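Local coordinates for phytanoyl-CoA dioxygenase (Streptomyces malaysiense, PDB 6ZYL), which catalyses beta-hydroxylation of thioholgamide as a non-heme monooxygenase, probably with iron and 2-oxoglutarate, at residues 107-121 with 223-237. Sequence-based numbering, arbitrary orientation.
Sequences LLVWSTNLFIRPAYS and NQTDTGRFNFAIDYI
Strands 107-117 and 229-237, antiparallel neighbours from L108–I237 to R117–R229, lie at the middle of the main sheet of the double-stranded beta-helix (jelly-roll) fold expected of a phytanoyl-CoA dioxygenase. The pairing is regular except at a beta bulge, where W110 and S111 together face D235. Here S111 OG gives a hydrogen bond to D235 OD2 (2.6 Å), met on the anti side of the carboxylate, while that same oxygen lies at the edge of the W110 ring; R145 takes OD1 in a salt bridge. A water accepts from N113 ND2 and donates weakly to A233 O and D235 OD2. On the other face, I116 CG2 sits over the centre of the F230 ring, a CH-pi contact 3.8 Å from the centroid, and the pair packs against helix 46-66.

R229 NH2 hydrogen-bonds a bound tartrate, probably from the crystallisation liquor; this is consistent with a place in the 2-oxoglutarate pocket, as in related dioxygenases. CG starts out trans to N (chi1 -176°), and bends at chi2 and chi3 then bring NH2 to F115 O at 2.9 Å. F115 O lies in the guanidinium plane, yet NH2 stands above the carbonyl plane, on the face opposite N231 N. R117 CD and N231 CG pack on opposite faces of the guanidinium.

Beyond the strands, N223 ties its own loop to the end of strand 107-117: ND2 donates to R117 O and T227 O, while OD1 accepts from T225 N in an Asx turn and from T225 OG1. Cut back to alanine, this position would probably leave the 225-227 loop able to shift and R117 O with R229 N as its one remaining donor of the two. At the loop tip, Y120 N donates to T225 O at 3.0 Å, and that oxygen also sits over the centre of the Y120 ring.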
ATOM      1  N   LEU A 107     -12.749   9.440  -2.349  1.00 24.18           N
ATOM      2  CA  LEU A 107     -11.657   8.497  -2.162  1.00 25.03           C
ATOM      3  C   LEU A 107     -12.136   7.061  -2.308  1.00 23.51           C
ATOM      4  O   LEU A 107     -13.254   6.723  -1.914  1.00 23.11           O
ATOM      5  CB  LEU A 107     -11.017   8.669  -0.779  1.00 25.70           C
ATOM      6  CG  LEU A 107     -10.470  10.051  -0.420  1.00 24.57           C
ATOM      7  CD1 LEU A 107     -10.055  10.093   1.047  1.00 26.35           C
ATOM      8  CD2 LEU A 107      -9.302  10.412  -1.320  1.00 23.53           C
ATOM      9  N   LEU A 108     -11.264   6.222  -2.864  1.00 22.61           N
ATOM     10  CA  LEU A 108     -11.484   4.789  -2.947  1.00 24.00           C
ATOM     11  C   LEU A 108     -10.200   4.075  -2.550  1.00 21.32           C
ATOM     12  O   LEU A 108      -9.099   4.595  -2.748  1.00 21.01           O
ATOM     13  CB  LEU A 108     -11.894   4.358  -4.358  1.00 22.82           C
ATOM     14  CG  LEU A 108     -13.152   4.995  -4.946  1.00 25.00           C
ATOM     15  CD1 LEU A 108     -12.767   6.102  -5.910  1.00 25.82           C
ATOM     16  CD2 LEU A 108     -13.999   3.941  -5.636  1.00 29.26           C
ATOM     17  N   VAL A 109     -10.352   2.883  -1.984  1.00 19.04           N
ATOM     18  CA  VAL A 109      -9.224   2.001  -1.711  1.00 22.00           C
ATOM     19  C   VAL A 109      -9.036   1.092  -2.919  1.00 21.23           C
ATOM     20  O   VAL A 109      -9.929   0.310  -3.264  1.00 20.92           O
ATOM     21  CB  VAL A 109      -9.447   1.181  -0.432  1.00 22.88           C
ATOM     22  CG1 VAL A 109      -8.328   0.159  -0.263  1.00 20.30           C
ATOM     23  CG2 VAL A 109      -9.532   2.097   0.780  1.00 22.79           C
ATOM     24  N   TRP A 110      -7.877   1.195  -3.565  1.00 20.99           N
ATOM     25  CA  TRP A 110      -7.600   0.429  -4.773  1.00 21.93           C
ATOM     26  C   TRP A 110      -6.887  -0.885  -4.489  1.00 21.11           C
ATOM     27  O   TRP A 110      -7.106  -1.863  -5.211  1.00 20.08           O
ATOM     28  CB  TRP A 110      -6.765   1.278  -5.737  1.00 19.88           C
ATOM     29  CG  TRP A 110      -6.510   0.633  -7.062  1.00 19.83           C
ATOM     30  CD1 TRP A 110      -7.372   0.555  -8.117  1.00 22.06           C
ATOM     31  CD2 TRP A 110      -5.307  -0.017  -7.477  1.00 20.11           C
ATOM     32  NE1 TRP A 110      -6.779  -0.108  -9.164  1.00 20.55           N
ATOM     33  CE2 TRP A 110      -5.509  -0.470  -8.796  1.00 20.10           C
ATOM     34  CE3 TRP A 110      -4.076  -0.264  -6.860  1.00 20.07           C
ATOM     35  CZ2 TRP A 110      -4.529  -1.157  -9.508  1.00 21.35           C
ATOM     36  CZ3 TRP A 110      -3.105  -0.945  -7.568  1.00 21.59           C
ATOM     37  CH2 TRP A 110      -3.337  -1.385  -8.879  1.00 23.12           C
ATOM     38  N   SER A 111      -6.047  -0.935  -3.457  1.00 20.11           N
ATOM     39  CA  SER A 111      -5.380  -2.177  -3.089  1.00 21.65           C
ATOM     40  C   SER A 111      -4.837  -2.057  -1.673  1.00 21.37           C
ATOM     41  O   SER A 111      -4.707  -0.958  -1.129  1.00 19.96           O
ATOM     42  CB  SER A 111      -4.244  -2.512  -4.061  1.00 22.82           C
ATOM     43  OG  SER A 111      -3.043  -1.865  -3.674  1.00 25.13           O
ATOM     44  N   THR A 112      -4.530  -3.210  -1.081  1.00 20.28           N
ATOM     45  CA  THR A 112      -3.792  -3.277   0.173  1.00 21.20           C
ATOM     46  C   THR A 112      -2.677  -4.301   0.030  1.00 24.23           C
ATOM     47  O   THR A 112      -2.805  -5.286  -0.705  1.00 22.53           O
ATOM     48  CB  THR A 112      -4.687  -3.644   1.370  1.00 21.70           C
ATOM     49  OG1 THR A 112      -5.483  -4.793   1.063  1.00 21.81           O
ATOM     50  CG2 THR A 112      -5.592  -2.470   1.737  1.00 21.62           C
ATOM     51  N   ASN A 113      -1.577  -4.054   0.737  1.00 24.50           N
ATOM     52  CA  ASN A 113      -0.400  -4.908   0.684  1.00 22.81           C
ATOM     53  C   ASN A 113       0.168  -5.069   2.083  1.00 23.29           C
ATOM     54  O   ASN A 113       0.239  -4.102   2.846  1.00 23.02           O
ATOM     55  CB  ASN A 113       0.691  -4.321  -0.227  1.00 24.58           C
ATOM     56  CG  ASN A 113       0.475  -4.648  -1.686  1.00 30.34           C
ATOM     57  OD1 ASN A 113       0.900  -5.696  -2.170  1.00 31.89           O
ATOM     58  ND2 ASN A 113      -0.181  -3.744  -2.401  1.00 29.19           N
ATOM     59  N   LEU A 114       0.574  -6.290   2.415  1.00 19.95           N
ATOM     60  CA  LEU A 114       1.392  -6.552   3.590  1.00 20.85           C
ATOM     61  C   LEU A 114       2.842  -6.654   3.132  1.00 22.65           C
ATOM     62  O   LEU A 114       3.172  -7.507   2.302  1.00 24.56           O
ATOM     63  CB  LEU A 114       0.956  -7.831   4.300  1.00 22.49           C
ATOM     64  CG  LEU A 114       0.007  -7.657   5.484  1.00 29.72           C
ATOM     65  CD1 LEU A 114      -0.491  -9.024   5.952  1.00 28.50           C
ATOM     66  CD2 LEU A 114       0.667  -6.905   6.627  1.00 27.65           C
ATOM     67  N   PHE A 115       3.692  -5.772   3.645  1.00 21.54           N
ATOM     68  CA  PHE A 115       5.127  -5.784   3.365  1.00 24.86           C
ATOM     69  C   PHE A 115       5.823  -6.170   4.665  1.00 25.09           C
ATOM     70  O   PHE A 115       5.971  -5.345   5.571  1.00 24.93           O
ATOM     71  CB  PHE A 115       5.601  -4.432   2.843  1.00 22.98           C
ATOM     72  CG  PHE A 115       5.037  -4.071   1.498  1.00 24.90           C
ATOM     73  CD1 PHE A 115       5.106  -4.963   0.438  1.00 25.23           C
ATOM     74  CD2 PHE A 115       4.439  -2.841   1.291  1.00 22.81           C
ATOM     75  CE1 PHE A 115       4.588  -4.634  -0.800  1.00 22.57           C
ATOM     76  CE2 PHE A 115       3.921  -2.503   0.055  1.00 24.63           C
ATOM     77  CZ  PHE A 115       3.996  -3.401  -0.992  1.00 23.88           C
ATOM     78  N   ILE A 116       6.231  -7.431   4.761  1.00 23.64           N
ATOM     79  CA  ILE A 116       6.834  -7.980   5.968  1.00 25.74           C
ATOM     80  C   ILE A 116       8.277  -8.348   5.661  1.00 26.40           C
ATOM     81  O   ILE A 116       8.546  -9.091   4.710  1.00 26.38           O
ATOM     82  CB  ILE A 116       6.056  -9.205   6.482  1.00 27.57           C
ATOM     83  CG1 ILE A 116       4.607  -8.818   6.785  1.00 27.10           C
ATOM     84  CG2 ILE A 116       6.723  -9.785   7.719  1.00 28.51           C
ATOM     85  CD1 ILE A 116       3.654  -9.994   6.835  1.00 32.61           C
ATOM     86  N   ARG A 117       9.201  -7.817   6.454  1.00 28.48           N
ATOM     87  CA  ARG A 117      10.612  -8.171   6.359  1.00 32.87           C
ATOM     88  C   ARG A 117      10.998  -8.912   7.630  1.00 27.01           C
ATOM     89  O   ARG A 117      11.204  -8.281   8.679  1.00 28.07           O
ATOM     90  CB  ARG A 117      11.469  -6.920   6.167  1.00 33.00           C
ATOM     91  CG  ARG A 117      11.121  -6.183   4.878  1.00 33.08           C
ATOM     92  CD  ARG A 117      12.120  -5.093   4.544  1.00 40.77           C
ATOM     93  NE  ARG A 117      13.221  -5.593   3.726  1.00 44.06           N
ATOM     94  CZ  ARG A 117      13.174  -5.727   2.404  1.00 43.68           C
ATOM     95  NH1 ARG A 117      12.078  -5.397   1.736  1.00 44.85           N
ATOM     96  NH2 ARG A 117      14.229  -6.190   1.749  1.00 46.98           N
ATOM     97  N   PRO A 118      11.089 -10.239   7.601  1.00 30.21           N
ATOM     98  CA  PRO A 118      11.283 -10.992   8.846  1.00 33.64           C
ATOM     99  C   PRO A 118      12.674 -10.772   9.419  1.00 27.35           C
ATOM    100  O   PRO A 118      13.565 -10.196   8.791  1.00 27.74           O
ATOM    101  CB  PRO A 118      11.068 -12.454   8.440  1.00 34.96           C
ATOM    102  CG  PRO A 118      11.228 -12.494   6.957  1.00 40.67           C
ATOM    103  CD  PRO A 118      11.082 -11.101   6.404  1.00 33.25           C
ATOM    104  N   ALA A 119      12.845 -11.254  10.649  1.00 29.37           N
ATOM    105  CA  ALA A 119      14.117 -11.129  11.343  1.00 31.52           C
ATOM    106  C   ALA A 119      15.250 -11.698  10.499  1.00 33.00           C
ATOM    107  O   ALA A 119      15.114 -12.753   9.875  1.00 32.69           O
ATOM    108  CB  ALA A 119      14.053 -11.852  12.690  1.00 31.80           C
ATOM    109  N   TYR A 120      16.370 -10.977  10.479  1.00 30.55           N
ATOM    110  CA  TYR A 120      17.595 -11.442   9.831  1.00 32.17           C
ATOM    111  C   TYR A 120      17.340 -11.893   8.394  1.00 35.60           C
ATOM    112  O   TYR A 120      17.877 -12.902   7.932  1.00 39.78           O
ATOM    113  CB  TYR A 120      18.239 -12.570  10.640  1.00 32.68           C
ATOM    114  CG  TYR A 120      18.551 -12.207  12.074  1.00 31.30           C
ATOM    115  CD1 TYR A 120      19.418 -11.165  12.372  1.00 33.32           C
ATOM    116  CD2 TYR A 120      17.980 -12.906  13.128  1.00 31.60           C
ATOM    117  CE1 TYR A 120      19.707 -10.830  13.679  1.00 35.48           C
ATOM    118  CE2 TYR A 120      18.264 -12.580  14.439  1.00 34.08           C
ATOM    119  CZ  TYR A 120      19.127 -11.539  14.708  1.00 37.07           C
ATOM    120  OH  TYR A 120      19.413 -11.207  16.012  1.00 39.04           O
ATOM    121  N   SER A 121      16.514 -11.135   7.679  1.00 35.31           N
ATOM    122  CA  SER A 121      16.287 -11.358   6.257  1.00 39.22           C
ATOM    123  C   SER A 121      17.283 -10.511   5.473  1.00 50.50           C
ATOM    124  O   SER A 121      17.266  -9.279   5.568  1.00 55.10           O
ATOM    125  CB  SER A 121      14.854 -10.998   5.873  1.00 39.70           C
ATOM    126  OG  SER A 121      14.715  -9.596   5.739  1.00 50.37           O
ATOM    127  N   ASN A 223      16.518  -6.606   6.931  1.00 30.54           N
ATOM    128  CA  ASN A 223      16.221  -6.503   8.355  1.00 30.03           C
ATOM    129  C   ASN A 223      17.365  -7.154   9.124  1.00 32.90           C
ATOM    130  O   ASN A 223      17.524  -8.379   9.095  1.00 29.98           O
ATOM    131  CB  ASN A 223      14.887  -7.168   8.675  1.00 27.35           C
ATOM    132  CG  ASN A 223      14.517  -7.055  10.139  1.00 26.11           C
ATOM    133  OD1 ASN A 223      15.327  -6.635  10.967  1.00 25.41           O
ATOM    134  ND2 ASN A 223      13.286  -7.431  10.467  1.00 25.42           N
ATOM    135  N   GLN A 224      18.165  -6.338   9.805  1.00 28.37           N
ATOM    136  CA  GLN A 224      19.334  -6.817  10.527  1.00 31.37           C
ATOM    137  C   GLN A 224      19.037  -7.168  11.977  1.00 30.99           C
ATOM    138  O   GLN A 224      19.966  -7.504  12.720  1.00 31.87           O
ATOM    139  CB  GLN A 224      20.444  -5.763  10.489  1.00 28.75           C
ATOM    140  CG  GLN A 224      20.752  -5.229   9.105  1.00 29.24           C
ATOM    141  CD  GLN A 224      21.718  -4.052   9.134  1.00 36.58           C
ATOM    142  OE1 GLN A 224      22.756  -4.104   9.789  1.00 36.14           O
ATOM    143  NE2 GLN A 224      21.377  -2.986   8.418  1.00 26.81           N
ATOM    144  N   THR A 225      17.779  -7.101  12.397  1.00 27.11           N
ATOM    145  CA  THR A 225      17.403  -7.306  13.786  1.00 27.29           C
ATOM    146  C   THR A 225      16.696  -8.644  13.956  1.00 31.28           C
ATOM    147  O   THR A 225      16.360  -9.333  12.989  1.00 29.80           O
ATOM    148  CB  THR A 225      16.501  -6.167  14.279  1.00 27.35           C
ATOM    149  OG1 THR A 225      15.166  -6.367  13.798  1.00 26.70           O
ATOM    150  CG2 THR A 225      17.020  -4.820  13.791  1.00 26.29           C
ATOM    151  N   ASP A 226      16.467  -8.998  15.220  1.00 31.30           N
ATOM    152  CA  ASP A 226      15.835 -10.260  15.577  1.00 33.30           C
ATOM    153  C   ASP A 226      14.315 -10.202  15.534  1.00 33.15           C
ATOM    154  O   ASP A 226      13.668 -11.188  15.901  1.00 33.83           O
ATOM    155  CB  ASP A 226      16.287 -10.685  16.978  1.00 33.64           C
ATOM    156  CG  ASP A 226      15.807  -9.731  18.064  1.00 33.84           C
ATOM    157  OD1 ASP A 226      15.277  -8.650  17.728  1.00 36.45           O
ATOM    158  OD2 ASP A 226      15.961 -10.060  19.260  1.00 38.63           O
ATOM    159  N   THR A 227      13.732  -9.087  15.099  1.00 31.59           N
ATOM    160  CA  THR A 227      12.288  -8.902  15.124  1.00 30.46           C
ATOM    161  C   THR A 227      11.800  -8.505  13.741  1.00 29.82           C
ATOM    162  O   THR A 227      12.402  -7.650  13.083  1.00 25.45           O
ATOM    163  CB  THR A 227      11.891  -7.841  16.155  1.00 32.74           C
ATOM    164  OG1 THR A 227      12.352  -8.240  17.453  1.00 36.46           O
ATOM    165  CG2 THR A 227      10.382  -7.660  16.190  1.00 31.35           C
ATOM    166  N   GLY A 228      10.708  -9.129  13.305  1.00 29.21           N
ATOM    167  CA  GLY A 228      10.171  -8.837  11.995  1.00 28.10           C
ATOM    168  C   GLY A 228       9.610  -7.430  11.903  1.00 25.22           C
ATOM    169  O   GLY A 228       9.140  -6.852  12.883  1.00 22.56           O
ATOM    170  N   ARG A 229       9.664  -6.878  10.694  1.00 26.14           N
ATOM    171  CA  ARG A 229       9.162  -5.542  10.392  1.00 25.84           C
ATOM    172  C   ARG A 229       7.884  -5.687   9.577  1.00 25.54           C
ATOM    173  O   ARG A 229       7.905  -6.271   8.489  1.00 24.57           O
ATOM    174  CB  ARG A 229      10.215  -4.740   9.628  1.00 22.97           C
ATOM    175  CG  ARG A 229       9.846  -3.300   9.338  1.00 23.91           C
ATOM    176  CD  ARG A 229      10.216  -2.935   7.905  1.00 27.48           C
ATOM    177  NE  ARG A 229       9.208  -3.401   6.958  1.00 26.15           N
ATOM    178  CZ  ARG A 229       9.174  -3.074   5.672  1.00 25.15           C
ATOM    179  NH1 ARG A 229      10.099  -2.274   5.161  1.00 29.27           N
ATOM    180  NH2 ARG A 229       8.207  -3.544   4.895  1.00 25.27           N
ATOM    181  N   PHE A 230       6.778  -5.163  10.105  1.00 24.19           N
ATOM    182  CA  PHE A 230       5.457  -5.341   9.509  1.00 23.71           C
ATOM    183  C   PHE A 230       4.911  -3.989   9.074  1.00 23.37           C
ATOM    184  O   PHE A 230       4.760  -3.084   9.900  1.00 22.94           O
ATOM    185  CB  PHE A 230       4.479  -5.995  10.492  1.00 25.72           C
ATOM    186  CG  PHE A 230       4.719  -7.458  10.719  1.00 24.64           C
ATOM    187  CD1 PHE A 230       5.817  -7.888  11.443  1.00 28.19           C
ATOM    188  CD2 PHE A 230       3.836  -8.402  10.224  1.00 24.06           C
ATOM    189  CE1 PHE A 230       6.038  -9.232  11.657  1.00 31.46           C
ATOM    190  CE2 PHE A 230       4.053  -9.749  10.432  1.00 27.45           C
ATOM    191  CZ  PHE A 230       5.156 -10.166  11.150  1.00 30.06           C
ATOM    192  N   ASN A 231       4.580  -3.866   7.791  1.00 22.84           N
ATOM    193  CA  ASN A 231       3.976  -2.654   7.258  1.00 21.99           C
ATOM    194  C   ASN A 231       2.782  -3.016   6.388  1.00 21.01           C
ATOM    195  O   ASN A 231       2.811  -4.007   5.651  1.00 23.06           O
ATOM    196  CB  ASN A 231       4.996  -1.840   6.467  1.00 20.83           C
ATOM    197  CG  ASN A 231       6.095  -1.279   7.353  1.00 21.76           C
ATOM    198  OD1 ASN A 231       7.069  -1.966   7.662  1.00 23.06           O
ATOM    199  ND2 ASN A 231       5.933  -0.032   7.781  1.00 22.23           N
ATOM    200  N   PHE A 232       1.730  -2.211   6.498  1.00 20.80           N
ATOM    201  CA  PHE A 232       0.460  -2.418   5.811  1.00 20.08           C
ATOM    202  C   PHE A 232       0.245  -1.216   4.900  1.00 20.39           C
ATOM    203  O   PHE A 232       0.073  -0.090   5.381  1.00 19.78           O
ATOM    204  CB  PHE A 232      -0.669  -2.581   6.828  1.00 22.19           C
ATOM    205  CG  PHE A 232      -2.028  -2.729   6.220  1.00 20.14           C
ATOM    206  CD1 PHE A 232      -2.370  -3.871   5.513  1.00 21.43           C
ATOM    207  CD2 PHE A 232      -2.975  -1.732   6.373  1.00 20.87           C
ATOM    208  CE1 PHE A 232      -3.629  -4.005   4.958  1.00 23.31           C
ATOM    209  CE2 PHE A 232      -4.234  -1.860   5.822  1.00 23.34           C
ATOM    210  CZ  PHE A 232      -4.562  -2.998   5.114  1.00 21.30           C
ATOM    211  N   ALA A 233       0.270  -1.452   3.591  1.00 19.08           N
ATOM    212  CA  ALA A 233       0.227  -0.390   2.595  1.00 20.68           C
ATOM    213  C   ALA A 233      -1.152  -0.323   1.953  1.00 20.11           C
ATOM    214  O   ALA A 233      -1.746  -1.350   1.618  1.00 19.93           O
ATOM    215  CB  ALA A 233       1.290  -0.611   1.517  1.00 20.49           C
ATOM    216  N   ILE A 234      -1.646   0.900   1.769  1.00 21.24           N
ATOM    217  CA  ILE A 234      -2.992   1.141   1.266  1.00 19.63           C
ATOM    218  C   ILE A 234      -2.893   2.119   0.108  1.00 20.89           C
ATOM    219  O   ILE A 234      -2.375   3.229   0.273  1.00 22.25           O
ATOM    220  CB  ILE A 234      -3.927   1.705   2.347  1.00 20.84           C
ATOM    221  CG1 ILE A 234      -3.752   0.965   3.671  1.00 20.95           C
ATOM    222  CG2 ILE A 234      -5.377   1.632   1.888  1.00 20.90           C
ATOM    223  CD1 ILE A 234      -4.304   1.733   4.867  1.00 20.02           C
ATOM    224  N   ASP A 235      -3.396   1.718  -1.054  1.00 21.31           N
ATOM    225  CA  ASP A 235      -3.451   2.596  -2.215  1.00 20.62           C
ATOM    226  C   ASP A 235      -4.795   3.312  -2.241  1.00 22.49           C
ATOM    227  O   ASP A 235      -5.843   2.672  -2.378  1.00 21.16           O
ATOM    228  CB  ASP A 235      -3.242   1.808  -3.503  1.00 21.61           C
ATOM    229  CG  ASP A 235      -1.810   1.368  -3.685  1.00 21.64           C
ATOM    230  OD1 ASP A 235      -0.904   2.172  -3.379  1.00 21.79           O
ATOM    231  OD2 ASP A 235      -1.587   0.219  -4.120  1.00 21.53           O
ATOM    232  N   TYR A 236      -4.762   4.632  -2.089  1.00 19.57           N
ATOM    233  CA  TYR A 236      -5.948   5.468  -2.183  1.00 18.86           C
ATOM    234  C   TYR A 236      -5.946   6.195  -3.521  1.00 21.42           C
ATOM    235  O   TYR A 236      -4.905   6.676  -3.977  1.00 20.58           O
ATOM    236  CB  TYR A 236      -6.004   6.478  -1.035  1.00 19.93           C
ATOM    237  CG  TYR A 236      -6.310   5.852   0.309  1.00 19.00           C
ATOM    238  CD1 TYR A 236      -7.620   5.635   0.715  1.00 19.51           C
ATOM    239  CD2 TYR A 236      -5.287   5.473   1.169  1.00 19.69           C
ATOM    240  CE1 TYR A 236      -7.904   5.059   1.944  1.00 18.73           C
ATOM    241  CE2 TYR A 236      -5.560   4.897   2.398  1.00 19.17           C
ATOM    242  CZ  TYR A 236      -6.870   4.694   2.780  1.00 18.60           C
ATOM    243  OH  TYR A 236      -7.144   4.122   4.002  1.00 22.55           O
ATOM    244  N   ILE A 237      -7.119   6.259  -4.150  1.00 22.79           N
ATOM    245  CA  ILE A 237      -7.297   6.950  -5.419  1.00 22.75           C
ATOM    246  C   ILE A 237      -8.577   7.769  -5.340  1.00 23.77           C
ATOM    247  O   ILE A 237      -9.428   7.552  -4.475  1.00 22.91           O
ATOM    248  CB  ILE A 237      -7.371   5.978  -6.621  1.00 21.81           C
ATOM    249  CG1 ILE A 237      -8.589   5.059  -6.489  1.00 22.51           C
ATOM    250  CG2 ILE A 237      -6.098   5.159  -6.736  1.00 22.05           C
ATOM    251  CD1 ILE A 237      -8.846   4.184  -7.709  1.00 23.32           C
TER
HETATM  252  O   HOH W   1      -0.849  -1.258  -1.329  1.00 29.60           O